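Oxidoreductase (Ralstonia eutropha, PDB 3HJ9) binds flavin mononucleotide and is probably an FMN-dependent oxidoreductase of the nitroreductase family. Local coordinates at residues L17-V22 with D121-T126; I29-P34 with H112-K117; W47-T52 with M167-Y172; E91-V96 with G146-M151. All coordinates share one frame; numbering follows the deposited sequence.

Interaction 1: residues L17-V22 with D121-T126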
# COMPACT_ATOMS: atom_id res chain seq x y z
N LEU A 17 7.34 29.09 -4.95
CA LEU A 17 7.55 28.77 -6.35
C LEU A 17 8.57 27.66 -6.42
O LEU A 17 9.23 27.36 -5.42
CB LEU A 17 8.01 29.99 -7.14
CG LEU A 17 6.92 31.06 -7.30
CD1 LEU A 17 7.51 32.30 -7.97
CD2 LEU A 17 5.69 30.51 -8.09
N PRO A 18 8.68 27.00 -7.59
CA PRO A 18 9.74 26.01 -7.70
C PRO A 18 11.11 26.69 -7.62
O PRO A 18 11.27 27.78 -8.18
CB PRO A 18 9.50 25.43 -9.09
CG PRO A 18 8.02 25.61 -9.29
CD PRO A 18 7.82 26.98 -8.78
N ARG A 19 12.04 26.07 -6.91
CA ARG A 19 13.39 26.60 -6.81
C ARG A 19 14.16 26.22 -8.10
O ARG A 19 13.78 25.23 -8.80
CB ARG A 19 14.12 26.04 -5.59
CG ARG A 19 13.59 26.56 -4.27
CD ARG A 19 14.37 25.96 -3.12
NE ARG A 19 14.15 24.52 -3.06
CZ ARG A 19 13.05 23.92 -2.60
NH1 ARG A 19 12.03 24.63 -2.11
NH2 ARG A 19 12.97 22.60 -2.63
N PRO A 20 15.20 26.99 -8.43
CA PRO A 20 16.02 26.67 -9.58
C PRO A 20 16.73 25.31 -9.41
O PRO A 20 17.10 24.94 -8.28
CB PRO A 20 17.04 27.80 -9.63
CG PRO A 20 16.70 28.75 -8.60
CD PRO A 20 15.67 28.21 -7.73
N ALA A 21 16.86 24.57 -10.51
CA ALA A 21 17.55 23.29 -10.48
C ALA A 21 19.03 23.52 -10.07
O ALA A 21 19.64 24.54 -10.42
CB ALA A 21 17.43 22.56 -11.83
N VAL A 22 19.54 22.61 -9.25
CA VAL A 22 20.92 22.61 -8.77
C VAL A 22 21.56 21.41 -9.44
O VAL A 22 21.16 20.27 -9.19
CB VAL A 22 21.01 22.41 -7.24
CG1 VAL A 22 22.47 22.47 -6.78
CG2 VAL A 22 20.16 23.43 -6.52
N ASP A 121 13.67 22.45 -9.04
CA ASP A 121 13.67 21.71 -7.75
C ASP A 121 12.29 21.85 -7.11
O ASP A 121 11.97 22.90 -6.54
CB ASP A 121 14.81 22.23 -6.84
CG ASP A 121 14.82 21.60 -5.45
OD1 ASP A 121 14.08 20.63 -5.13
OD2 ASP A 121 15.58 22.11 -4.63
N LEU A 122 11.48 20.78 -7.22
CA LEU A 122 10.10 20.75 -6.69
C LEU A 122 9.99 19.95 -5.39
O LEU A 122 8.92 19.45 -5.03
CB LEU A 122 9.11 20.21 -7.74
CG LEU A 122 8.80 21.15 -8.90
CD1 LEU A 122 9.95 21.23 -9.87
CD2 LEU A 122 7.56 20.67 -9.61
N ARG A 123 11.09 19.83 -4.65
CA ARG A 123 11.03 19.12 -3.38
C ARG A 123 10.23 19.96 -2.38
O ARG A 123 10.34 21.19 -2.36
CB ARG A 123 12.40 18.83 -2.85
CG ARG A 123 13.14 17.80 -3.69
CD ARG A 123 14.54 17.63 -3.14
NE ARG A 123 15.30 18.87 -3.28
CZ ARG A 123 16.39 19.20 -2.59
NH1 ARG A 123 16.93 18.39 -1.68
NH2 ARG A 123 16.97 20.37 -2.83
N SER A 124 9.49 19.25 -1.53
CA SER A 124 8.57 19.81 -0.53
C SER A 124 7.67 20.95 -1.06
O SER A 124 7.71 22.09 -0.59
CB SER A 124 9.27 20.15 0.79
OG SER A 124 10.28 21.09 0.59
N MSE A 125 6.89 20.58 -2.08
CA MSE A 125 5.91 21.45 -2.72
C MSE A 125 4.51 20.85 -2.50
O MSE A 125 3.63 21.00 -3.34
CB MSE A 125 6.23 21.60 -4.22
CG MSE A 125 7.55 22.26 -4.51
SE MSE A 125 7.57 24.10 -3.92
CE MSE A 125 6.05 24.68 -4.96
N THR A 126 4.31 20.18 -1.36
CA THR A 126 2.98 19.59 -1.07
C THR A 126 1.92 20.66 -0.80
O THR A 126 0.77 20.36 -0.87
CB THR A 126 2.97 18.64 0.15
OG1 THR A 126 3.20 19.40 1.33
CG2 THR A 126 3.98 17.50 0.00
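Arg-19 and Asp-121 face each other as the single bridge of a two-stranded antiparallel sheet, strand 19-20 against strand 120-121, and a salt-bridge network is built on that pair. They form a hydrogen-bonded pair: Asp-121 N gives a 2.8 Å bond to Arg-19 O, and Arg-19 N returns a longer one to Asp-121 O. Both side chains leave on the same face of this small sheet. The Arg-19 chain bends at chi3 (-65°), and NE then lies 3.2 Å from Asp-121 OD2, meeting that oxygen from above the carboxylate plane; guanidinium and carboxylate stand nearly perpendicular, at 87°. Arg-123 approaches the same carboxylate differently. It grips side-on, with NE 2.8 Å from Asp-121 OD1 and NH2 on OD2, both on the syn side, and NH2 comes to OD2 from the face opposite to Arg-19 NE. The backbone N of Arg-123 also donates to OD1, closing an Asx turn, and two arginines thus hold one buried carboxylate, which would favour its ionised form. Pro-18 CB touches Leu-122 CD1 at 4.3 Å, and Pro-18 also packs on His-196 of helix 190-196. The guanidinium of Arg-19 is tied down a second time, its NH2 lying 3.0 Å from Arg-123 O.

Interaction 2: residues I29-P34 with H112-K117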
# COMPACT_ATOMS: atom_id res chain seq x y z
N ILE A 29 18.23 10.09 -17.12
CA ILE A 29 19.18 9.50 -16.19
C ILE A 29 18.97 7.98 -16.29
O ILE A 29 17.87 7.50 -16.02
CB ILE A 29 19.01 9.97 -14.74
CG1 ILE A 29 19.18 11.49 -14.63
CG2 ILE A 29 20.05 9.29 -13.84
CD1 ILE A 29 18.88 12.05 -13.25
N THR A 30 20.00 7.26 -16.76
CA THR A 30 19.94 5.79 -16.86
C THR A 30 20.29 5.25 -15.48
O THR A 30 21.16 5.78 -14.78
CB THR A 30 20.89 5.24 -17.93
OG1 THR A 30 22.20 5.77 -17.71
CG2 THR A 30 20.40 5.63 -19.33
N LEU A 31 19.58 4.22 -15.06
CA LEU A 31 19.76 3.62 -13.75
C LEU A 31 20.38 2.23 -13.90
O LEU A 31 20.05 1.52 -14.86
CB LEU A 31 18.40 3.49 -13.08
CG LEU A 31 17.61 4.78 -12.85
CD1 LEU A 31 16.19 4.46 -12.50
CD2 LEU A 31 18.27 5.64 -11.73
N PRO A 32 21.24 1.82 -12.95
CA PRO A 32 21.83 0.47 -13.05
C PRO A 32 20.81 -0.61 -12.74
O PRO A 32 19.77 -0.32 -12.11
CB PRO A 32 22.96 0.51 -12.01
CG PRO A 32 22.49 1.48 -11.01
CD PRO A 32 21.80 2.55 -11.80
N GLU A 33 21.07 -1.83 -13.21
CA GLU A 33 20.15 -2.95 -12.99
C GLU A 33 19.98 -3.21 -11.50
O GLU A 33 20.96 -3.25 -10.80
CB GLU A 33 20.62 -4.26 -13.64
CG GLU A 33 20.34 -4.33 -15.11
CD GLU A 33 20.46 -5.75 -15.66
OE1 GLU A 33 21.57 -6.35 -15.55
OE2 GLU A 33 19.43 -6.23 -16.22
N PRO A 34 18.74 -3.39 -11.03
CA PRO A 34 18.53 -3.67 -9.61
C PRO A 34 18.97 -5.11 -9.19
O PRO A 34 18.93 -6.02 -10.03
CB PRO A 34 17.02 -3.46 -9.44
CG PRO A 34 16.45 -3.84 -10.75
CD PRO A 34 17.47 -3.44 -11.79
N HIS A 112 13.64 1.37 -17.14
CA HIS A 112 14.30 1.62 -15.88
C HIS A 112 15.21 2.84 -15.96
O HIS A 112 16.41 2.76 -15.83
CB HIS A 112 15.04 0.36 -15.39
CG HIS A 112 15.56 0.46 -13.99
ND1 HIS A 112 14.75 0.75 -12.92
CD2 HIS A 112 16.81 0.27 -13.49
CE1 HIS A 112 15.48 0.77 -11.82
NE2 HIS A 112 16.73 0.49 -12.14
N CYS A 113 14.59 3.97 -16.29
CA CYS A 113 15.29 5.23 -16.35
C CYS A 113 14.36 6.35 -15.94
O CYS A 113 13.14 6.15 -15.86
CB CYS A 113 15.84 5.45 -17.76
SG CYS A 113 14.54 5.62 -18.92
N LEU A 114 14.96 7.52 -15.75
CA LEU A 114 14.29 8.78 -15.38
C LEU A 114 14.30 9.74 -16.59
O LEU A 114 15.32 9.95 -17.20
CB LEU A 114 15.01 9.40 -14.19
CG LEU A 114 14.98 8.66 -12.83
CD1 LEU A 114 15.95 9.31 -11.82
CD2 LEU A 114 13.57 8.67 -12.34
N GLU A 115 13.14 10.29 -16.93
CA GLU A 115 12.94 11.23 -18.05
C GLU A 115 12.56 12.58 -17.43
O GLU A 115 11.68 12.63 -16.58
CB GLU A 115 11.80 10.75 -18.94
CG GLU A 115 12.07 9.43 -19.64
CD GLU A 115 10.91 8.97 -20.58
OE1 GLU A 115 11.21 8.69 -21.77
OE2 GLU A 115 9.72 8.90 -20.16
N LEU A 116 13.26 13.64 -17.83
CA LEU A 116 13.02 15.00 -17.30
C LEU A 116 11.61 15.50 -17.65
O LEU A 116 11.19 15.41 -18.79
CB LEU A 116 14.11 15.97 -17.78
CG LEU A 116 14.08 17.42 -17.27
CD1 LEU A 116 14.31 17.46 -15.76
CD2 LEU A 116 15.14 18.24 -18.04
N LYS A 117 10.89 15.91 -16.62
CA LYS A 117 9.54 16.50 -16.69
C LYS A 117 9.66 18.02 -16.49
O LYS A 117 8.99 18.78 -17.19
CB LYS A 117 8.63 15.91 -15.61
CG LYS A 117 7.18 16.42 -15.59
CD LYS A 117 6.38 16.01 -16.87
CE LYS A 117 5.11 16.81 -16.95
NZ LYS A 117 4.35 16.67 -18.21
O HOH W 1 18.33 1.52 -17.17
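Leu-31 lies over one face of the His-112 imidazole, its CD1 3.9 Å from the ring centroid and only 15° off the normal, a CH-pi contact in which the two side chains cross at about a right angle. Leu-31 CB also touches the ring, 3.6 Å from NE2. A water bridges the two residues, 2.6 Å from His-112 O and 2.9 Å from Leu-31 O. At the ring edge, near its plane, Pro-32 O makes a weak hydrogen bond with NE2, and Pro-34 CD meets the imidazole tip to tip. The strongest polar partner of His-112 lies beyond the two segments: ND1 is hydrogen-bonded to the Tyr-107 hydroxyl. NE2 is also hydrogen-bonded to Ser-66 OG of helix 62-73. Next to this cluster the chains join as antiparallel strands, 28-30 being an outermost strand of the seven-stranded sheet within the subunit, next to 113-116. Ile-29 and Leu-114 form a hydrogen-bonded pair, with Leu-114 N to Ile-29 O at 2.9 Å and nearly straight (176°). Ile-29 CB packs 4.1 Å from Leu-114 CB. Thr-30 and Cys-113 follow as a non-hydrogen-bonded pair. His-112 and Cys-113 both face Asp-108 in a G1 beta bulge, where strand 113-116 begins.

Interaction 3: residues W47-T52 with M167-Y172. With FMN (flavin mononucleotide), chain C.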
# COMPACT_ATOMS: atom_id res chain seq x y z
N TRP A 47 9.52 -5.29 10.70
CA TRP A 47 9.83 -4.85 12.06
C TRP A 47 10.33 -3.40 12.11
O TRP A 47 9.99 -2.69 13.02
CB TRP A 47 10.86 -5.75 12.77
CG TRP A 47 10.27 -7.02 13.29
CD1 TRP A 47 10.41 -8.28 12.78
CD2 TRP A 47 9.41 -7.15 14.42
NE1 TRP A 47 9.71 -9.18 13.53
CE2 TRP A 47 9.08 -8.52 14.55
CE3 TRP A 47 8.90 -6.24 15.36
CZ2 TRP A 47 8.25 -9.02 15.57
CZ3 TRP A 47 8.06 -6.73 16.38
CH2 TRP A 47 7.75 -8.11 16.47
N LEU A 48 11.12 -3.00 11.11
CA LEU A 48 11.75 -1.68 11.07
C LEU A 48 10.98 -0.64 10.26
O LEU A 48 11.42 0.52 10.17
CB LEU A 48 13.20 -1.82 10.53
CG LEU A 48 14.18 -2.68 11.32
CD1 LEU A 48 15.52 -2.91 10.56
CD2 LEU A 48 14.42 -2.06 12.68
N ARG A 49 9.84 -1.03 9.69
CA ARG A 49 9.03 -0.12 8.84
C ARG A 49 8.47 0.99 9.75
O ARG A 49 7.84 0.70 10.77
CB ARG A 49 7.94 -0.93 8.11
CG ARG A 49 7.36 -0.31 6.80
CD ARG A 49 6.65 1.01 6.96
NE ARG A 49 5.71 1.01 8.09
CZ ARG A 49 5.21 2.08 8.69
NH1 ARG A 49 5.50 3.32 8.28
NH2 ARG A 49 4.41 1.93 9.74
N LYS A 50 8.82 2.24 9.43
CA LYS A 50 8.45 3.41 10.24
C LYS A 50 8.53 4.68 9.40
O LYS A 50 9.13 4.67 8.33
CB LYS A 50 9.41 3.57 11.44
CG LYS A 50 10.88 3.90 11.06
CD LYS A 50 11.80 4.10 12.25
CE LYS A 50 11.44 5.34 13.08
NZ LYS A 50 12.46 5.60 14.18
N SER A 51 8.00 5.78 9.94
CA SER A 51 8.08 7.09 9.30
C SER A 51 9.18 7.96 9.91
O SER A 51 9.35 8.01 11.11
CB SER A 51 6.72 7.80 9.29
OG SER A 51 5.84 7.12 8.43
N THR A 52 9.91 8.66 9.06
CA THR A 52 11.00 9.57 9.44
C THR A 52 10.68 10.92 8.84
O THR A 52 10.22 10.97 7.69
CB THR A 52 12.33 9.06 8.86
OG1 THR A 52 12.50 7.70 9.26
CG2 THR A 52 13.54 9.93 9.37
N MSE A 167 2.58 0.89 -3.58
CA MSE A 167 3.86 1.28 -4.16
C MSE A 167 4.69 2.04 -3.15
O MSE A 167 5.92 1.81 -3.01
CB MSE A 167 3.65 2.13 -5.41
CG MSE A 167 2.95 1.35 -6.48
SE MSE A 167 2.18 2.54 -7.82
CE MSE A 167 3.59 2.54 -9.10
N ALA A 168 4.03 2.93 -2.41
CA ALA A 168 4.68 3.67 -1.31
C ALA A 168 5.11 2.67 -0.22
O ALA A 168 6.12 2.90 0.44
CB ALA A 168 3.75 4.73 -0.72
N GLU A 169 4.35 1.56 -0.03
CA GLU A 169 4.74 0.56 0.99
C GLU A 169 6.00 -0.21 0.57
O GLU A 169 6.86 -0.47 1.41
CB GLU A 169 3.58 -0.39 1.32
CG GLU A 169 3.85 -1.32 2.48
CD GLU A 169 4.09 -0.62 3.82
OE1 GLU A 169 4.00 0.63 3.91
OE2 GLU A 169 4.37 -1.35 4.82
N ASN A 170 6.09 -0.58 -0.71
CA ASN A 170 7.31 -1.18 -1.22
C ASN A 170 8.51 -0.25 -0.94
O ASN A 170 9.57 -0.72 -0.56
CB ASN A 170 7.25 -1.42 -2.74
CG ASN A 170 6.34 -2.58 -3.12
OD1 ASN A 170 5.82 -3.28 -2.25
ND2 ASN A 170 6.13 -2.75 -4.43
N ALA A 171 8.32 1.06 -1.14
CA ALA A 171 9.39 2.07 -0.91
C ALA A 171 9.79 2.16 0.56
O ALA A 171 11.00 2.27 0.88
CB ALA A 171 8.97 3.48 -1.46
N TYR A 172 8.79 2.17 1.44
CA TYR A 172 9.03 2.11 2.91
C TYR A 172 9.89 0.94 3.34
O TYR A 172 10.86 1.11 4.08
CB TYR A 172 7.72 2.01 3.69
CG TYR A 172 7.12 3.27 4.23
CD1 TYR A 172 7.74 3.98 5.26
CD2 TYR A 172 5.85 3.71 3.80
CE1 TYR A 172 7.11 5.15 5.83
CE2 TYR A 172 5.24 4.84 4.37
CZ TYR A 172 5.85 5.55 5.36
OH TYR A 172 5.19 6.64 5.88
N1 FMN C . 2.63 12.09 7.59
C2 FMN C . 2.89 13.44 7.45
O2 FMN C . 3.78 13.97 8.12
N3 FMN C . 2.16 14.18 6.52
C4 FMN C . 1.15 13.59 5.78
O4 FMN C . 0.53 14.29 4.97
C4A FMN C . 0.88 12.22 5.93
N5 FMN C . -0.11 11.60 5.19
C5A FMN C . -0.32 10.23 5.29
C6 FMN C . -1.31 9.67 4.49
C7 FMN C . -1.58 8.30 4.57
C7M FMN C . -2.65 7.70 3.70
C8 FMN C . -0.86 7.49 5.46
C8M FMN C . -1.17 6.02 5.56
C9 FMN C . 0.13 8.06 6.28
C9A FMN C . 0.41 9.44 6.21
N10 FMN C . 1.39 10.08 6.97
C10 FMN C . 1.62 11.46 6.84
C1' FMN C . 2.29 9.31 7.91
C2' FMN C . 1.67 9.04 9.25
O2' FMN C . 1.59 10.22 10.02
C3' FMN C . 2.52 7.98 9.94
O3' FMN C . 2.34 6.77 9.24
C4' FMN C . 2.08 7.85 11.41
O4' FMN C . 2.69 8.94 12.10
C5' FMN C . 2.47 6.53 12.05
O5' FMN C . 3.90 6.48 12.06
P FMN C . 4.65 5.24 11.40
O1P FMN C . 4.04 3.91 11.76
O2P FMN C . 4.58 5.40 9.89
O3P FMN C . 6.10 5.28 11.89
O HOH W 2 10.54 2.09 6.65
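The phosphate end of the FMN site is where the loop after helix 42-48 meets helix 156-177, with Arg-49 and Ser-51 contacting cofactor and helix alike. Arg-49 lays its aliphatic part and NH1 over one face of the Tyr-172 ring: CD packs 3.6 Å from CG, NH1 lies 3.5 Å from CE1, and CZ stands 4.7 Å from the centroid, close to the ring normal, in a cation-pi contact. The guanidinium is turned almost perpendicular to the ring, at 87°, and its edge faces the phosphate. Arg-49 NH1 donates to FMN O2P at 2.8 Å in a nearly straight bond (169°), while NH2 donates to O1P. A bend at chi2 (-62°) sets Arg-49 CD against the tyrosine. Ser-51 adds two further bonds to the phosphate, from N to FMN O3P and from OG to O2P at 2.6 Å. Tyr-172 OH stands in the second shell, donating to Ser-51 OG at 2.7 Å and itself receiving the N-H of Val-184. Glu-169 OE2 lies against Arg-49 CG, well out of the guanidinium plane with no N-H pointing at it, so any effect on the charge is probably long-range electrostatics. From the second subunit, Thr-84 O and Arg-83 O accept from the guanidinium and Arg-77 binds the same cofactor. Such a phosphate pocket at the subunit interface is characteristic of the FMN-binding dimers of the nitroreductase family.

Interaction 4: residues E91-V96 with G146-M151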
# COMPACT_ATOMS: atom_id res chain seq x y z
N GLU A 91 -3.65 -2.14 -15.62
CA GLU A 91 -3.40 -0.83 -16.24
C GLU A 91 -2.44 -0.13 -15.32
O GLU A 91 -2.53 -0.29 -14.11
CB GLU A 91 -4.69 0.03 -16.29
CG GLU A 91 -5.83 -0.48 -17.16
CD GLU A 91 -5.72 -0.11 -18.65
OE1 GLU A 91 -5.08 0.90 -19.03
OE2 GLU A 91 -6.35 -0.84 -19.45
N THR A 92 -1.55 0.66 -15.87
CA THR A 92 -0.61 1.42 -15.07
C THR A 92 -1.33 2.68 -14.64
O THR A 92 -1.25 3.68 -15.31
CB THR A 92 0.68 1.78 -15.86
OG1 THR A 92 1.16 0.63 -16.54
CG2 THR A 92 1.77 2.35 -14.90
N VAL A 93 -2.04 2.65 -13.53
CA VAL A 93 -2.81 3.83 -13.12
C VAL A 93 -1.94 4.91 -12.44
O VAL A 93 -2.28 6.09 -12.53
CB VAL A 93 -4.06 3.45 -12.28
CG1 VAL A 93 -4.98 2.54 -13.14
CG2 VAL A 93 -3.68 2.82 -10.89
N ILE A 94 -0.83 4.50 -11.82
CA ILE A 94 0.08 5.39 -11.12
C ILE A 94 1.44 5.47 -11.83
O ILE A 94 2.03 4.46 -12.15
CB ILE A 94 0.30 4.92 -9.64
CG1 ILE A 94 -1.01 5.00 -8.82
CG2 ILE A 94 1.38 5.72 -8.92
CD1 ILE A 94 -1.62 6.43 -8.69
N ASP A 95 1.90 6.71 -12.06
CA ASP A 95 3.22 7.02 -12.58
C ASP A 95 3.97 7.63 -11.40
O ASP A 95 3.42 8.45 -10.65
CB ASP A 95 3.18 8.06 -13.72
CG ASP A 95 2.58 7.52 -15.01
OD1 ASP A 95 2.62 6.29 -15.27
OD2 ASP A 95 2.04 8.34 -15.79
N VAL A 96 5.22 7.24 -11.25
CA VAL A 96 6.03 7.72 -10.18
C VAL A 96 6.96 8.79 -10.71
O VAL A 96 7.71 8.56 -11.65
CB VAL A 96 6.82 6.59 -9.50
CG1 VAL A 96 7.72 7.19 -8.43
CG2 VAL A 96 5.85 5.60 -8.89
N GLY A 146 -6.84 9.12 -17.47
CA GLY A 146 -7.02 8.62 -18.84
C GLY A 146 -7.03 7.10 -18.97
O GLY A 146 -7.68 6.58 -19.84
N ARG A 147 -6.33 6.40 -18.07
CA ARG A 147 -6.27 4.93 -18.02
C ARG A 147 -7.32 4.30 -17.08
O ARG A 147 -7.31 3.07 -16.89
CB ARG A 147 -4.88 4.48 -17.61
CG ARG A 147 -3.75 4.95 -18.53
CD ARG A 147 -2.41 4.85 -17.85
NE ARG A 147 -1.42 5.80 -18.38
CZ ARG A 147 -0.27 6.15 -17.77
NH1 ARG A 147 0.11 5.63 -16.58
NH2 ARG A 147 0.53 7.05 -18.36
N MSE A 148 -8.23 5.11 -16.51
CA MSE A 148 -9.24 4.62 -15.56
C MSE A 148 -10.68 4.72 -16.04
O MSE A 148 -11.61 4.42 -15.27
CB MSE A 148 -9.09 5.38 -14.23
CG MSE A 148 -7.68 5.35 -13.66
SE MSE A 148 -7.62 5.77 -11.72
CE MSE A 148 -8.59 4.24 -11.13
N GLN A 149 -10.88 5.14 -17.29
CA GLN A 149 -12.22 5.37 -17.81
C GLN A 149 -13.06 4.11 -17.95
O GLN A 149 -14.27 4.24 -18.00
CB GLN A 149 -12.22 6.23 -19.07
CG GLN A 149 -11.57 7.61 -18.89
CD GLN A 149 -12.22 8.46 -17.77
OE1 GLN A 149 -13.37 8.89 -17.88
NE2 GLN A 149 -11.45 8.73 -16.70
N GLU A 150 -12.48 2.91 -17.97
CA GLU A 150 -13.33 1.67 -18.02
C GLU A 150 -13.63 1.17 -16.58
O GLU A 150 -14.29 0.15 -16.43
CB GLU A 150 -12.71 0.57 -18.92
CG GLU A 150 -12.67 0.93 -20.43
N MSE A 151 -13.16 1.89 -15.55
CA MSE A 151 -13.41 1.54 -14.14
C MSE A 151 -14.56 2.41 -13.59
O MSE A 151 -14.64 3.61 -13.91
CB MSE A 151 -12.15 1.76 -13.31
CG MSE A 151 -10.93 1.00 -13.83
SE MSE A 151 -9.32 1.57 -12.95
CE MSE A 151 -8.06 0.93 -14.33
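Arg-147 is extended through chi2 (162°) and chi3 (-154°), which carries NE out alongside Thr-92, while Asp-95 has its CG anti to its own carbonyl carbon (chi1 -70°), turned to the same place. The two charged groups meet end-on. Arg-147 NH1 lies 2.9 Å from Asp-95 OD1, which sits in the guanidinium plane and is met on its syn side, though from a position tilted out of the carboxylate plane, and NH2 reaches the syn lone pair of OD2 at 3.2 Å, along a line tilted from the guanidinium plane. The same NH1 gives its other proton to the backbone oxygen of Thr-92, at 2.7 Å, so this nitrogen is gripped by two acceptors, both near the plane of its group. Thr-92 is the centre of an inverse gamma turn, and the arginine fixes this turn to the beginning of strand 94-100 through Asp-95. A second, apolar part of the contact lies beside the salt bridge. Val-93 CG1 meets Met-151 CE at 3.7 Å and Met-148 CG at 3.9 Å, two residues (both selenomethionine) that bound a type I turn closed by the Met-151 N to Met-148 O bond. The same CE of Met-151 touches Glu-91 CG at 3.9 Å. Val-93 and Met-151 also pack on Pro-88 of an FMN-binding loop, and Ser-87 of that loop, an FMN ligand, is hydrogen-bonded to Glu-91 O. Strand 94-100 pairs with strand 137-144 on one side; Met-148 rests on Ser-160 and Arg-156 of helix 156-177, and Met-151 packs on Trp-187 of the second subunit.

From the N terminus, 17-22 opens the first loop, closed when interaction 1 brings it to 121-126. Interaction 2 is nested inside that loop: 29-34 follows shortly and returns to 112-117, setting an edge strand on the main sheet. The segment 47-52 then starts the longest loop, which interaction 3 closes on helix 156-177, crossing both earlier ones. Interaction 4, 91-96 with 146-151, is nested within interaction 3 and likewise crosses interactions 1 and 2. It reaches the same sheet as interaction 2, and meets interaction 3 where Met-167 packs on Ile-94 and Val-96, joining helix 156-177 to strand 94-100. Interactions 1 and 3 lie on opposite sides of the chain's centre.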